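Local coordinates for Low molecular weight protein-tyrosine-phosphatase YfkJ (Bacillus subtilis, PDB 4ETM) that removes phosphate from phosphotyrosine-containing proteins as a low molecular weight protein-tyrosine phosphatase and takes part in resistance to ethanol stress, at residues D55-N66 against G85-E93; L96-A107 against K120-Y131. All coordinates share one frame; numbering follows the deposited sequence.

Contact 1: residues D55-N66 against G85-E93; sequences DSAGIGGWHIGN and GMLARQVSE. With K (potassium ion), chain E.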
loop_
_atom_site.group_PDB
_atom_site.type_symbol
_atom_site.label_atom_id
_atom_site.label_comp_id
_atom_site.label_asym_id
_atom_site.label_seq_id
_atom_site.Cartn_x
_atom_site.Cartn_y
_atom_site.Cartn_z
ATOM N N ASP A 55 11.491 16.301 -6.211
ATOM C CA ASP A 55 10.219 16.975 -5.965
ATOM C C ASP A 55 9.460 16.082 -4.995
ATOM O O ASP A 55 9.928 14.990 -4.667
ATOM C CB ASP A 55 9.413 17.149 -7.258
ATOM C CG ASP A 55 8.184 18.042 -7.086
ATOM O OD1 ASP A 55 8.131 18.832 -6.112
ATOM O OD2 ASP A 55 7.264 17.967 -7.942
ATOM N N SER A 56 8.305 16.529 -4.511
ATOM C CA SER A 56 7.468 15.647 -3.700
ATOM C C SER A 56 6.007 15.801 -4.081
ATOM O O SER A 56 5.677 16.648 -4.866
ATOM C CB SER A 56 7.708 15.815 -2.192
ATOM O OG SER A 56 7.564 17.144 -1.741
ATOM N N ALA A 57 5.132 14.972 -3.554
ATOM C CA ALA A 57 3.695 15.105 -3.821
ATOM C C ALA A 57 2.967 14.154 -2.901
ATOM O O ALA A 57 3.557 13.202 -2.378
ATOM C CB ALA A 57 3.357 14.784 -5.284
ATOM N N GLY A 58 1.670 14.379 -2.722
ATOM C CA GLY A 58 0.911 13.567 -1.795
ATOM C C GLY A 58 -0.193 12.766 -2.450
ATOM O O GLY A 58 -0.721 13.153 -3.480
ATOM N N ILE A 59 -0.544 11.646 -1.830
ATOM C CA ILE A 59 -1.681 10.871 -2.277
ATOM C C ILE A 59 -2.991 11.649 -2.141
ATOM O O ILE A 59 -3.819 11.646 -3.069
ATOM C CB ILE A 59 -1.799 9.542 -1.511
ATOM C CG1 ILE A 59 -0.556 8.676 -1.743
ATOM C CG2 ILE A 59 -3.039 8.804 -2.003
ATOM C CD1 ILE A 59 -0.264 8.415 -3.214
ATOM N N GLY A 60 -3.160 12.313 -0.994
ATOM C CA GLY A 60 -4.402 13.003 -0.685
ATOM C C GLY A 60 -4.323 14.473 -1.033
ATOM O O GLY A 60 -3.246 14.991 -1.325
ATOM N N GLY A 61 -5.461 15.154 -0.974
ATOM C CA GLY A 61 -5.521 16.541 -1.405
ATOM C C GLY A 61 -5.870 17.553 -0.332
ATOM O O GLY A 61 -6.106 18.723 -0.647
ATOM N N TRP A 62 -5.884 17.145 0.931
ATOM C CA TRP A 62 -6.314 18.048 2.000
ATOM C C TRP A 62 -5.455 19.296 2.151
ATOM O O TRP A 62 -5.949 20.321 2.583
ATOM C CB TRP A 62 -6.322 17.330 3.348
ATOM C CG TRP A 62 -6.948 16.017 3.312
ATOM C CD1 TRP A 62 -8.286 15.736 3.407
ATOM C CD2 TRP A 62 -6.280 14.768 3.165
ATOM N NE1 TRP A 62 -8.479 14.379 3.334
ATOM C CE2 TRP A 62 -7.265 13.761 3.184
ATOM C CE3 TRP A 62 -4.934 14.397 3.025
ATOM C CZ2 TRP A 62 -6.950 12.409 3.069
ATOM C CZ3 TRP A 62 -4.629 13.060 2.894
ATOM C CH2 TRP A 62 -5.628 12.079 2.926
ATOM N N HIS A 63 -4.174 19.210 1.786
ATOM C CA HIS A 63 -3.230 20.271 2.135
ATOM C C HIS A 63 -2.628 20.978 0.936
ATOM O O HIS A 63 -1.700 21.767 1.090
ATOM C CB HIS A 63 -2.093 19.683 2.963
ATOM C CG HIS A 63 -2.556 18.835 4.102
ATOM N ND1 HIS A 63 -3.313 19.329 5.149
ATOM C CD2 HIS A 63 -2.368 17.520 4.366
ATOM C CE1 HIS A 63 -3.561 18.356 6.004
ATOM N NE2 HIS A 63 -2.994 17.250 5.556
ATOM N N ILE A 64 -3.153 20.689 -0.247
ATOM C CA ILE A 64 -2.688 21.331 -1.474
ATOM C C ILE A 64 -2.437 22.834 -1.316
ATOM O O ILE A 64 -3.312 23.598 -0.875
ATOM C CB ILE A 64 -3.655 21.081 -2.650
ATOM C CG1 ILE A 64 -3.696 19.595 -2.994
ATOM C CG2 ILE A 64 -3.254 21.928 -3.845
ATOM C CD1 ILE A 64 -4.726 19.201 -4.034
ATOM N N GLY A 65 -1.215 23.240 -1.646
ATOM C CA GLY A 65 -0.846 24.644 -1.603
ATOM C C GLY A 65 -0.241 25.116 -0.291
ATOM O O GLY A 65 0.207 26.264 -0.196
ATOM N N ASN A 66 -0.229 24.251 0.719
ATOM C CA ASN A 66 0.340 24.601 2.018
ATOM C C ASN A 66 1.822 24.247 2.149
ATOM O O ASN A 66 2.295 23.293 1.533
ATOM C CB ASN A 66 -0.470 23.946 3.136
ATOM C CG ASN A 66 -1.939 24.364 3.104
ATOM O OD1 ASN A 66 -2.303 25.356 2.466
ATOM N ND2 ASN A 66 -2.783 23.610 3.791
ATOM N N GLY A 85 9.792 27.872 -0.976
ATOM C CA GLY A 85 8.964 27.599 -2.136
ATOM C C GLY A 85 8.332 26.219 -2.189
ATOM O O GLY A 85 7.632 25.896 -3.151
ATOM N N MET A 86 8.576 25.399 -1.172
ATOM C CA MET A 86 7.983 24.063 -1.135
ATOM C C MET A 86 6.537 24.134 -0.642
ATOM O O MET A 86 6.276 24.589 0.479
ATOM C CB MET A 86 8.846 23.096 -0.307
ATOM C CG MET A 86 10.249 22.903 -0.918
ATOM S SD MET A 86 11.422 21.903 0.027
ATOM C CE MET A 86 10.374 20.516 0.432
ATOM N N LEU A 87 5.600 23.708 -1.491
ATOM C CA LEU A 87 4.170 23.841 -1.199
ATOM C C LEU A 87 3.419 22.609 -1.646
ATOM O O LEU A 87 3.463 22.285 -2.819
ATOM C CB LEU A 87 3.579 25.008 -1.980
ATOM C CG LEU A 87 4.001 26.431 -1.669
ATOM C CD1 LEU A 87 3.328 27.352 -2.667
ATOM C CD2 LEU A 87 3.597 26.772 -0.248
ATOM N N ALA A 88 2.649 21.990 -0.764
ATOM C CA ALA A 88 2.004 20.712 -1.055
ATOM C C ALA A 88 1.232 20.630 -2.376
ATOM O O ALA A 88 0.571 21.589 -2.793
ATOM C CB ALA A 88 1.087 20.309 0.097
ATOM N N ARG A 89 1.307 19.461 -3.000
ATOM C CA ARG A 89 0.548 19.169 -4.211
ATOM C C ARG A 89 0.162 17.704 -4.217
ATOM O O ARG A 89 0.762 16.891 -3.509
ATOM C CB ARG A 89 1.344 19.515 -5.470
ATOM C CG ARG A 89 2.335 18.446 -5.929
ATOM C CD ARG A 89 3.047 18.918 -7.202
ATOM N NE ARG A 89 4.120 18.033 -7.644
ATOM C CZ ARG A 89 3.934 16.971 -8.423
ATOM N NH1 ARG A 89 2.711 16.645 -8.843
ATOM N NH2 ARG A 89 4.970 16.232 -8.776
ATOM N N GLN A 90 -0.851 17.366 -5.001
ATOM C CA GLN A 90 -1.354 16.011 -5.044
ATOM C C GLN A 90 -0.790 15.328 -6.280
ATOM O O GLN A 90 -0.793 15.898 -7.362
ATOM C CB GLN A 90 -2.880 16.017 -5.097
ATOM C CG GLN A 90 -3.528 14.639 -5.086
ATOM C CD GLN A 90 -5.024 14.713 -4.860
ATOM O OE1 GLN A 90 -5.688 15.645 -5.319
ATOM N NE2 GLN A 90 -5.564 13.740 -4.155
ATOM N N VAL A 91 -0.310 14.105 -6.111
ATOM C CA VAL A 91 0.260 13.352 -7.216
ATOM C C VAL A 91 -0.796 13.031 -8.281
ATOM O O VAL A 91 -1.978 12.886 -7.984
ATOM C CB VAL A 91 0.896 12.056 -6.701
ATOM C CG1 VAL A 91 -0.186 11.086 -6.239
ATOM C CG2 VAL A 91 1.798 11.438 -7.762
ATOM N N SER A 92 -0.354 12.939 -9.526
ATOM C CA SER A 92 -1.255 12.632 -10.625
ATOM C C SER A 92 -0.645 11.546 -11.493
ATOM O O SER A 92 0.535 11.199 -11.337
ATOM C CB SER A 92 -1.534 13.881 -11.451
ATOM O OG SER A 92 -0.352 14.364 -12.044
ATOM N N GLU A 93 -1.459 11.009 -12.398
ATOM C CA GLU A 93 -1.012 9.969 -13.321
ATOM C C GLU A 93 0.219 10.384 -14.112
ATOM O O GLU A 93 1.112 9.572 -14.350
ATOM C CB GLU A 93 -2.132 9.591 -14.292
ATOM C CG GLU A 93 -3.330 8.925 -13.638
ATOM C CD GLU A 93 -4.196 8.191 -14.642
ATOM O OE1 GLU A 93 -5.236 7.626 -14.236
ATOM O OE2 GLU A 93 -3.831 8.173 -15.835
HETATM K K K E . 5.411 19.523 -3.207
HETATM O O HOH W 1 6.249 20.025 -0.080
#
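G58, at the end of strand 52-58, is bridged to Q90 by two backbone bonds, G58 N to R89 O (2.8 Å) and V91 N to G58 O, and farther along a second pair, G65 N to A88 O and A88 N to N66 O, ties the two loops together. R89 and D55 approach from opposite directions. R89 meets the carboxylate side-on, NE and NH2 both bonding to D55 OD2, at 3.2 and 3.0 Å, from the same face of the carboxylate. The two planes lie only 25° apart. A57 CB sits over the centre of one guanidinium face, while D95 takes NH1 in a second salt bridge, so the group is fixed in rotation by two carboxylates. Q90 leaves the backbone with CG anti to N (chi1 -178°) and stretches out along G58-G60; its NE2 gives I59 O a nearly straight bond of 2.9 Å, and I64 CD1 packs across its CB. A88 CB is pressed against H63 O (3.3 Å). I59 and V91 lie side by side, CD1 of I59 4.0 Å from CG1 of V91. A potassium ion is held loosely by S56 O, N28 and a water. The arrangement fastens the loop before helix 93-98 along the outer edge of strand 52-58, at its C-terminal end, in the parallel sheet of the phosphatase fold, beside the site of the nucleophile C25.

Contact 2: residues L96-A107 against K120-Y131; sequences LDDFDYIIAMDA and KNTSHIKRLLDY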
loop_
_atom_site.group_PDB
_atom_site.type_symbol
_atom_site.label_atom_id
_atom_site.label_comp_id
_atom_site.label_asym_id
_atom_site.label_seq_id
_atom_site.Cartn_x
_atom_site.Cartn_y
_atom_site.Cartn_z
ATOM N N LEU A 96 3.742 9.691 -12.839
ATOM C CA LEU A 96 4.274 8.341 -12.992
ATOM C C LEU A 96 5.234 8.272 -14.180
ATOM O O LEU A 96 6.307 7.687 -14.082
ATOM C CB LEU A 96 3.140 7.324 -13.171
ATOM C CG LEU A 96 2.087 7.271 -12.065
ATOM C CD1 LEU A 96 0.944 6.362 -12.474
ATOM C CD2 LEU A 96 2.693 6.803 -10.769
ATOM N N ASP A 97 4.859 8.893 -15.285
ATOM C CA ASP A 97 5.673 8.825 -16.491
ATOM C C ASP A 97 6.817 9.841 -16.456
ATOM O O ASP A 97 7.828 9.662 -17.127
ATOM C CB ASP A 97 4.809 9.052 -17.731
ATOM C CG ASP A 97 3.832 7.909 -17.988
ATOM O OD1 ASP A 97 4.107 6.764 -17.557
ATOM O OD2 ASP A 97 2.790 8.154 -18.635
ATOM N N ASP A 98 6.649 10.901 -15.670
ATOM C CA ASP A 98 7.596 12.019 -15.669
ATOM C C ASP A 98 8.870 11.741 -14.884
ATOM O O ASP A 98 9.953 12.161 -15.276
ATOM C CB ASP A 98 6.934 13.283 -15.114
ATOM C CG ASP A 98 6.088 14.006 -16.144
ATOM O OD1 ASP A 98 5.739 13.392 -17.174
ATOM O OD2 ASP A 98 5.765 15.190 -15.916
ATOM N N PHE A 99 8.737 11.047 -13.761
ATOM C CA PHE A 99 9.853 10.872 -12.852
ATOM C C PHE A 99 10.534 9.526 -12.995
ATOM O O PHE A 99 9.874 8.517 -13.107
ATOM C CB PHE A 99 9.381 11.063 -11.412
ATOM C CG PHE A 99 9.100 12.498 -11.052
ATOM C CD1 PHE A 99 10.107 13.311 -10.547
ATOM C CD2 PHE A 99 7.832 13.032 -11.200
ATOM C CE1 PHE A 99 9.857 14.635 -10.208
ATOM C CE2 PHE A 99 7.580 14.362 -10.858
ATOM C CZ PHE A 99 8.606 15.162 -10.370
ATOM N N ASP A 100 11.861 9.519 -12.936
ATOM C CA ASP A 100 12.631 8.297 -13.095
ATOM C C ASP A 100 12.443 7.368 -11.887
ATOM O O ASP A 100 12.374 6.146 -12.044
ATOM C CB ASP A 100 14.109 8.639 -13.327
ATOM C CG ASP A 100 14.322 9.432 -14.603
ATOM O OD1 ASP A 100 13.894 8.944 -15.674
ATOM O OD2 ASP A 100 14.896 10.545 -14.540
ATOM N N TYR A 101 12.361 7.962 -10.701
ATOM C CA TYR A 101 12.162 7.226 -9.454
ATOM C C TYR A 101 10.954 7.789 -8.742
ATOM O O TYR A 101 10.823 9.001 -8.606
ATOM C CB TYR A 101 13.361 7.398 -8.523
ATOM C CG TYR A 101 14.618 6.736 -9.012
ATOM C CD1 TYR A 101 14.972 5.472 -8.567
ATOM C CD2 TYR A 101 15.455 7.380 -9.898
ATOM C CE1 TYR A 101 16.127 4.851 -9.018
ATOM C CE2 TYR A 101 16.613 6.771 -10.355
ATOM C CZ TYR A 101 16.940 5.510 -9.901
ATOM O OH TYR A 101 18.094 4.898 -10.339
ATOM N N ILE A 102 10.067 6.920 -8.283
ATOM C CA ILE A 102 9.030 7.369 -7.377
ATOM C C ILE A 102 9.241 6.677 -6.041
ATOM O O ILE A 102 9.205 5.455 -5.968
ATOM C CB ILE A 102 7.636 7.112 -7.953
ATOM C CG1 ILE A 102 7.503 7.832 -9.309
ATOM C CG2 ILE A 102 6.576 7.537 -6.943
ATOM C CD1 ILE A 102 6.130 7.789 -9.914
ATOM N N ILE A 103 9.460 7.471 -4.995
ATOM C CA ILE A 103 9.902 6.967 -3.710
ATOM C C ILE A 103 8.820 7.248 -2.665
ATOM O O ILE A 103 8.652 8.391 -2.226
ATOM C CB ILE A 103 11.233 7.637 -3.284
ATOM C CG1 ILE A 103 12.322 7.424 -4.343
ATOM C CG2 ILE A 103 11.699 7.078 -1.960
ATOM C CD1 ILE A 103 12.517 5.980 -4.756
ATOM N N ALA A 104 8.076 6.202 -2.300
ATOM C CA ALA A 104 6.965 6.302 -1.334
ATOM C C ALA A 104 7.441 6.154 0.090
ATOM O O ALA A 104 8.428 5.481 0.335
ATOM C CB ALA A 104 5.948 5.242 -1.626
ATOM N N MET A 105 6.713 6.739 1.040
ATOM C CA MET A 105 7.116 6.649 2.446
ATOM C C MET A 105 6.674 5.350 3.118
ATOM O O MET A 105 7.359 4.863 4.026
ATOM C CB MET A 105 6.616 7.863 3.231
ATOM C CG MET A 105 7.197 9.168 2.721
ATOM S SD MET A 105 8.991 9.189 2.971
ATOM C CE MET A 105 9.544 9.591 1.309
ATOM N N ASP A 106 5.535 4.809 2.684
ATOM C CA ASP A 106 5.024 3.558 3.243
ATOM C C ASP A 106 4.225 2.708 2.255
ATOM O O ASP A 106 4.013 3.094 1.087
ATOM C CB ASP A 106 4.223 3.813 4.529
ATOM C CG ASP A 106 2.950 4.606 4.296
ATOM O OD1 ASP A 106 2.284 4.426 3.265
ATOM O OD2 ASP A 106 2.581 5.404 5.174
ATOM N N ALA A 107 3.801 1.539 2.726
ATOM C CA ALA A 107 3.178 0.552 1.863
ATOM C C ALA A 107 1.824 1.061 1.389
ATOM O O ALA A 107 1.450 0.861 0.230
ATOM C CB ALA A 107 3.038 -0.790 2.580
ATOM N N LYS A 120 -0.165 1.902 -16.798
ATOM C CA LYS A 120 1.190 2.440 -16.768
ATOM C C LYS A 120 2.146 1.563 -15.969
ATOM O O LYS A 120 1.749 0.895 -15.004
ATOM C CB LYS A 120 1.195 3.853 -16.195
ATOM C CG LYS A 120 0.446 4.867 -17.027
ATOM C CD LYS A 120 0.370 6.205 -16.301
ATOM C CE LYS A 120 -0.516 7.196 -17.043
ATOM N NZ LYS A 120 0.038 7.569 -18.375
ATOM N N ASN A 121 3.411 1.574 -16.372
ATOM C CA ASN A 121 4.442 0.848 -15.646
ATOM C C ASN A 121 4.637 1.379 -14.220
ATOM O O ASN A 121 4.653 2.587 -13.986
ATOM C CB ASN A 121 5.757 0.897 -16.416
ATOM C CG ASN A 121 6.703 -0.206 -16.012
ATOM O OD1 ASN A 121 7.527 -0.031 -15.118
ATOM N ND2 ASN A 121 6.588 -1.356 -16.671
ATOM N N THR A 122 4.785 0.463 -13.270
ATOM C CA THR A 122 4.918 0.833 -11.864
ATOM C C THR A 122 6.200 0.289 -11.254
ATOM O O THR A 122 6.366 0.291 -10.042
ATOM C CB THR A 122 3.749 0.285 -11.041
ATOM O OG1 THR A 122 3.649 -1.129 -11.250
ATOM C CG2 THR A 122 2.455 0.931 -11.474
ATOM N N SER A 123 7.112 -0.180 -12.093
ATOM C CA SER A 123 8.287 -0.865 -11.591
ATOM C C SER A 123 9.278 0.074 -10.921
ATOM O O SER A 123 10.147 -0.370 -10.189
ATOM C CB SER A 123 8.972 -1.643 -12.716
ATOM O OG SER A 123 9.607 -0.764 -13.631
ATOM N N HIS A 124 9.130 1.373 -11.159
ATOM C CA HIS A 124 10.017 2.372 -10.565
ATOM C C HIS A 124 9.469 2.947 -9.245
ATOM O O HIS A 124 9.989 3.926 -8.718
ATOM C CB HIS A 124 10.268 3.507 -11.560
ATOM C CG HIS A 124 9.025 4.219 -11.995
ATOM N ND1 HIS A 124 7.867 3.556 -12.339
ATOM C CD2 HIS A 124 8.766 5.536 -12.163
ATOM C CE1 HIS A 124 6.943 4.435 -12.684
ATOM N NE2 HIS A 124 7.463 5.646 -12.587
ATOM N N ILE A 125 8.422 2.336 -8.713
ATOM C CA ILE A 125 7.816 2.817 -7.478
ATOM C C ILE A 125 8.274 1.930 -6.319
ATOM O O ILE A 125 7.912 0.758 -6.263
ATOM C CB ILE A 125 6.275 2.793 -7.576
ATOM C CG1 ILE A 125 5.816 3.603 -8.790
ATOM C CG2 ILE A 125 5.639 3.316 -6.296
ATOM C CD1 ILE A 125 4.329 3.601 -9.013
ATOM N N LYS A 126 9.078 2.486 -5.415
ATOM C CA LYS A 126 9.598 1.739 -4.274
ATOM C C LYS A 126 9.460 2.558 -2.987
ATOM O O LYS A 126 9.277 3.785 -3.050
ATOM C CB LYS A 126 11.065 1.363 -4.503
ATOM C CG LYS A 126 11.298 0.411 -5.676
ATOM C CD LYS A 126 12.732 -0.089 -5.695
ATOM C CE LYS A 126 12.933 -1.218 -6.702
ATOM N NZ LYS A 126 12.670 -0.793 -8.110
ATOM N N ARG A 127 9.504 1.893 -1.829
ATOM C CA ARG A 127 9.538 2.605 -0.549
ATOM C C ARG A 127 10.946 3.132 -0.257
ATOM O O ARG A 127 11.940 2.500 -0.630
ATOM C CB ARG A 127 9.083 1.710 0.612
ATOM C CG ARG A 127 7.593 1.427 0.632
ATOM C CD ARG A 127 7.218 0.554 1.825
ATOM N NE ARG A 127 7.906 -0.734 1.801
ATOM C CZ ARG A 127 7.603 -1.740 2.613
ATOM N NH1 ARG A 127 6.633 -1.593 3.509
ATOM N NH2 ARG A 127 8.261 -2.894 2.531
ATOM N N LEU A 128 11.023 4.280 0.412
ATOM C CA LEU A 128 12.317 4.846 0.821
ATOM C C LEU A 128 13.157 3.823 1.571
ATOM O O LEU A 128 14.336 3.633 1.259
ATOM C CB LEU A 128 12.119 6.082 1.694
ATOM C CG LEU A 128 13.406 6.771 2.147
ATOM C CD1 LEU A 128 14.206 7.286 0.945
ATOM C CD2 LEU A 128 13.055 7.883 3.126
ATOM N N LEU A 129 12.564 3.154 2.558
ATOM C CA LEU A 129 13.343 2.223 3.374
ATOM C C LEU A 129 13.642 0.871 2.697
ATOM O O LEU A 129 14.346 0.035 3.271
ATOM C CB LEU A 129 12.712 2.027 4.753
ATOM C CG LEU A 129 12.578 3.315 5.563
ATOM C CD1 LEU A 129 11.912 3.011 6.900
ATOM C CD2 LEU A 129 13.956 3.940 5.757
ATOM N N ASP A 130 13.123 0.666 1.483
ATOM C CA ASP A 130 13.513 -0.476 0.651
ATOM C C ASP A 130 15.006 -0.344 0.303
ATOM O O ASP A 130 15.705 -1.343 0.081
ATOM C CB ASP A 130 12.660 -0.568 -0.642
ATOM C CG ASP A 130 11.197 -0.973 -0.382
ATOM O OD1 ASP A 130 10.860 -1.402 0.743
ATOM O OD2 ASP A 130 10.373 -0.876 -1.327
ATOM N N TYR A 131 15.504 0.893 0.274
ATOM C CA TYR A 131 16.909 1.137 -0.052
ATOM C C TYR A 131 17.864 0.968 1.128
ATOM O O TYR A 131 19.077 0.883 0.943
ATOM C CB TYR A 131 17.087 2.522 -0.658
ATOM C CG TYR A 131 16.421 2.652 -2.001
ATOM C CD1 TYR A 131 17.119 2.370 -3.173
ATOM C CD2 TYR A 131 15.086 3.010 -2.099
ATOM C CE1 TYR A 131 16.511 2.481 -4.407
ATOM C CE2 TYR A 131 14.476 3.122 -3.319
ATOM C CZ TYR A 131 15.185 2.855 -4.469
ATOM O OH TYR A 131 14.559 2.963 -5.689
HETATM O O HOH W 2 3.917 3.483 -18.608
HETATM O O HOH W 3 4.921 4.875 -15.300
HETATM O O HOH W 4 9.809 3.489 3.613
#
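H124 turns its ring into the bend between helix 93-98 and strand 101-104, at the start of the parallel pairing of strands 101-104 and 125-127 that completes a beta-alpha-beta unit around helix 107-117. Its CG lies between the backbone N and the carbonyl carbon (chi1 60°), which aims NE2 at L96 O, a carbonyl left by the last turn of the helix; the bond is 2.8 Å long, with the oxygen 20° out of the ring plane. F99 O and D100 O lie near the ring's edge, I125 CG1 covers one face toward its rim, and I102 CD1 approaches NE2 obliquely. Beyond the ring, K120 runs at about a right angle to both L96 and D97: its CD rests on L96 CD1, and NZ forms a salt bridge to the syn side of D97 OD2 (2.8 Å). In the strands, I102, A104, I125 and R127 project to one face of the sheet, I103 and K126 to the other. I103 fits its CG2 against L128 CB at 3.8 Å and sends CD1 to Y131 CE2, at a slant to the ring; the Y131 hydroxyl continues to the edge of the Y101 ring. R127 lays its CD against the start of helix 107-117, and its guanidinium is shared between D130 and D139. At the strand ends a water bridges the segments, giving a proton to M105 O at 2.8 Å and accepting one from L129 N.

In the fold
Contacts 1 and 2 work on opposite edges of one four-stranded parallel sheet: residues 55-66 begin with the last part of edge strand 52-58 and residues 120-131 carry the other, 125-127, with strand 19-25, which leads to the nucleophile C25, lying between 52-58 and 101-104. Their centres are 16 Å apart, and they follow one another along the chain through helix 93-98. They also touch directly: F99 CZ packs on D55 CB at 3.8 Å, and F99 CE2 lies 3.8 Å from R89 NH2. Both approach the catalytic site. G58 of contact 1 lies about 5 Å from the side chain of C25, and the side chain of M105 of contact 2 about 4 Å from it, while D106 forms a salt bridge to the active-site R31.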